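Long-range contact in TRAP dicarboxylate transporter-DctP subunit (Desulfovibrio salexigens, PDB 4N6D), which probably binds a small organic acid in the periplasm and hands it to the membrane part of a TRAP transporter: residues A[134-139]-A[236-241]. Numbering follows the deposited sequence.
With I3C (5-amino-2,4,6-triiodobenzene-1,3-dicarboxylic acid), chain C.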
loop_
_atom_site.group_PDB
_atom_site.type_symbol
_atom_site.label_atom_id
_atom_site.label_comp_id
_atom_site.label_asym_id
_atom_site.label_seq_id
_atom_site.Cartn_x
_atom_site.Cartn_y
_atom_site.Cartn_z
ATOM N N LYS A 134 -11.203 10.157 13.537
ATOM C CA LYS A 134 -10.695 10.233 14.894
ATOM C C LYS A 134 -9.670 9.154 15.211
ATOM O O LYS A 134 -8.958 9.247 16.233
ATOM C CB LYS A 134 -11.847 10.183 15.887
ATOM C CG LYS A 134 -12.798 9.044 15.679
ATOM C CD LYS A 134 -14.042 9.227 16.544
ATOM C CE LYS A 134 -13.953 8.389 17.795
ATOM N NZ LYS A 134 -14.001 6.936 17.492
ATOM N N GLU A 135 -9.575 8.133 14.357
ATOM C CA GLU A 135 -8.540 7.119 14.537
ATOM C C GLU A 135 -7.138 7.725 14.556
ATOM O O GLU A 135 -6.181 7.122 15.102
ATOM C CB GLU A 135 -8.628 6.034 13.457
ATOM C CG GLU A 135 -8.442 6.523 12.046
ATOM C CD GLU A 135 -9.249 5.721 11.024
ATOM O OE1 GLU A 135 -10.373 5.293 11.355
ATOM O OE2 GLU A 135 -8.744 5.529 9.903
ATOM N N PHE A 136 -6.994 8.913 13.981
ATOM C CA PHE A 136 -5.686 9.585 13.963
ATOM C C PHE A 136 -5.587 10.764 14.915
ATOM O O PHE A 136 -4.632 11.528 14.853
ATOM C CB PHE A 136 -5.326 10.051 12.548
ATOM C CG PHE A 136 -4.982 8.933 11.611
ATOM C CD1 PHE A 136 -3.828 8.206 11.796
ATOM C CD2 PHE A 136 -5.807 8.619 10.543
ATOM C CE1 PHE A 136 -3.497 7.173 10.926
ATOM C CE2 PHE A 136 -5.472 7.566 9.671
ATOM C CZ PHE A 136 -4.330 6.864 9.879
ATOM N N LYS A 137 -6.549 10.906 15.811
ATOM C CA LYS A 137 -6.649 12.115 16.623
ATOM C C LYS A 137 -5.453 12.376 17.539
ATOM O O LYS A 137 -5.212 13.525 17.930
ATOM C CB LYS A 137 -7.924 12.086 17.473
ATOM C CG LYS A 137 -7.839 11.134 18.667
ATOM C CD LYS A 137 -9.063 11.235 19.567
ATOM C CE LYS A 137 -8.675 11.425 21.027
ATOM N NZ LYS A 137 -9.428 10.487 21.924
ATOM N N ARG A 138 -4.694 11.336 17.864
ATOM C CA ARG A 138 -3.546 11.476 18.759
ATOM C C ARG A 138 -2.300 11.984 18.053
ATOM O O ARG A 138 -1.307 12.308 18.711
ATOM C CB ARG A 138 -3.224 10.140 19.392
ATOM C CG ARG A 138 -4.377 9.591 20.189
ATOM C CD ARG A 138 -4.090 9.584 21.646
ATOM N NE ARG A 138 -5.142 8.865 22.358
ATOM C CZ ARG A 138 -6.014 9.412 23.191
ATOM N NH1 ARG A 138 -6.926 8.642 23.779
ATOM N NH2 ARG A 138 -5.975 10.715 23.448
ATOM N N PHE A 139 -2.349 12.030 16.726
ATOM C CA PHE A 139 -1.161 12.332 15.922
ATOM C C PHE A 139 -1.379 13.480 14.961
ATOM O O PHE A 139 -2.517 13.809 14.622
ATOM C CB PHE A 139 -0.786 11.117 15.073
ATOM C CG PHE A 139 -0.599 9.873 15.858
ATOM C CD1 PHE A 139 0.515 9.708 16.662
ATOM C CD2 PHE A 139 -1.526 8.859 15.794
ATOM C CE1 PHE A 139 0.693 8.539 17.398
ATOM C CE2 PHE A 139 -1.364 7.702 16.540
ATOM C CZ PHE A 139 -0.264 7.540 17.334
ATOM N N ALA A 236 0.268 5.258 6.759
ATOM C CA ALA A 236 0.251 6.613 7.273
ATOM C C ALA A 236 1.592 6.959 7.887
ATOM O O ALA A 236 2.220 6.121 8.539
ATOM C CB ALA A 236 -0.854 6.778 8.323
ATOM N N ILE A 237 2.032 8.187 7.656
ATOM C CA ILE A 237 3.179 8.743 8.379
ATOM C C ILE A 237 2.640 9.637 9.486
ATOM O O ILE A 237 1.931 10.623 9.235
ATOM C CB ILE A 237 4.112 9.524 7.455
ATOM C CG1 ILE A 237 4.575 8.652 6.266
ATOM C CG2 ILE A 237 5.291 10.083 8.262
ATOM C CD1 ILE A 237 5.227 7.318 6.670
ATOM N N ILE A 238 2.930 9.251 10.726
ATOM C CA ILE A 238 2.373 9.926 11.897
ATOM C C ILE A 238 3.465 10.624 12.689
ATOM O O ILE A 238 4.600 10.149 12.739
ATOM C CB ILE A 238 1.599 8.929 12.835
ATOM C CG1 ILE A 238 2.459 7.721 13.230
ATOM C CG2 ILE A 238 0.295 8.466 12.169
ATOM C CD1 ILE A 238 1.883 6.888 14.404
ATOM N N MET A 239 3.097 11.743 13.314
ATOM C CA MET A 239 4.024 12.497 14.136
ATOM C C MET A 239 3.438 12.705 15.530
ATOM O O MET A 239 2.238 12.953 15.689
ATOM C CB MET A 239 4.313 13.840 13.465
ATOM C CG MET A 239 5.255 14.720 14.266
ATOM S SD MET A 239 5.788 16.169 13.343
ATOM C CE MET A 239 7.228 16.642 14.272
ATOM N N ASN A 240 4.305 12.599 16.528
ATOM C CA ASN A 240 3.932 12.819 17.923
ATOM C C ASN A 240 3.376 14.232 18.087
ATOM O O ASN A 240 3.929 15.185 17.530
ATOM C CB ASN A 240 5.172 12.638 18.794
ATOM C CG ASN A 240 4.930 13.031 20.218
ATOM O OD1 ASN A 240 5.117 14.189 20.579
ATOM N ND2 ASN A 240 4.536 12.067 21.051
ATOM N N MET A 241 2.269 14.369 18.805
ATOM C CA MET A 241 1.614 15.666 18.911
ATOM C C MET A 241 2.457 16.702 19.647
ATOM O O MET A 241 2.466 17.877 19.262
ATOM C CB MET A 241 0.245 15.540 19.583
ATOM C CG MET A 241 -0.546 16.799 19.491
ATOM S SD MET A 241 -1.132 17.052 17.829
ATOM C CE MET A 241 -2.350 15.741 17.750
HETATM I I3 I3C C . -4.640 12.550 28.702
HETATM I I2 I3C C . -3.357 7.694 25.290
HETATM I I1 I3C C . 0.755 9.970 28.994
HETATM O O8 I3C C . -1.920 11.736 30.795
HETATM O O9 I3C C . -0.984 12.983 29.239
HETATM C C10 I3C C . -0.618 8.063 26.836
HETATM N N13 I3C C . -5.066 10.141 26.540
HETATM C C1 I3C C . -2.064 10.985 28.569
HETATM C C6 I3C C . -3.340 11.031 28.041
HETATM C C5 I3C C . -3.754 10.106 27.097
HETATM C C4 I3C C . -2.855 9.138 26.719
HETATM C C3 I3C C . -1.582 9.103 27.247
HETATM C C2 I3C C . -1.180 10.017 28.181
HETATM C C7 I3C C . -1.629 11.962 29.589
HETATM O O11 I3C C . 0.181 8.254 25.883
HETATM O O12 I3C C . -0.617 6.986 27.479
HETATM O O HOH W 1 1.249 11.808 19.753
#
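The carbonyl O of Arg138 and the backbone N of Met241 share a water: it donates to Arg138 O at 2.8 Å and accepts from Met241 N. Beside this bridge, Met241 CB packs against Arg138 O, and its side chain, bent at chi2 and chi3, brings CE to within 3.6 Å of Lys137 O and close to Phe139 O. The apolar part of the contact turns on the Phe139 ring. Ile238 CD1 sits over the centre of one face, 3.7 Å from the centroid, in a CH-pi contact, while Arg138 CB covers the centre of the opposite face and Met239 O lies at the edge, in plane. In Ile238, chi1 of 54° sets CG1 between backbone N and carbonyl carbon, and the extended chi2 (166°) carries CD1 over that ring; CG2 is near both Phe139 CG and the Phe136 ring. A type I turn, closed by Phe139 N to Phe136 O at 3.0 Å, leads the chain into strand 139-146, which runs antiparallel to strand 234-240 in the five-stranded sheet of one lobe of this periplasmic binding protein fold. At the Ala236 end, Phe136 CE1 meets Ala236 CB at 3.7 Å; Phe102 packs on the Phe136 ring too. The exposed Arg138 guanidinium has I2 of I3C, the phasing compound, 3.5 Å above one face and Lys137 CE over the opposite face, both toward the rim; N13 is 3.3 Å from Arg138 NH2.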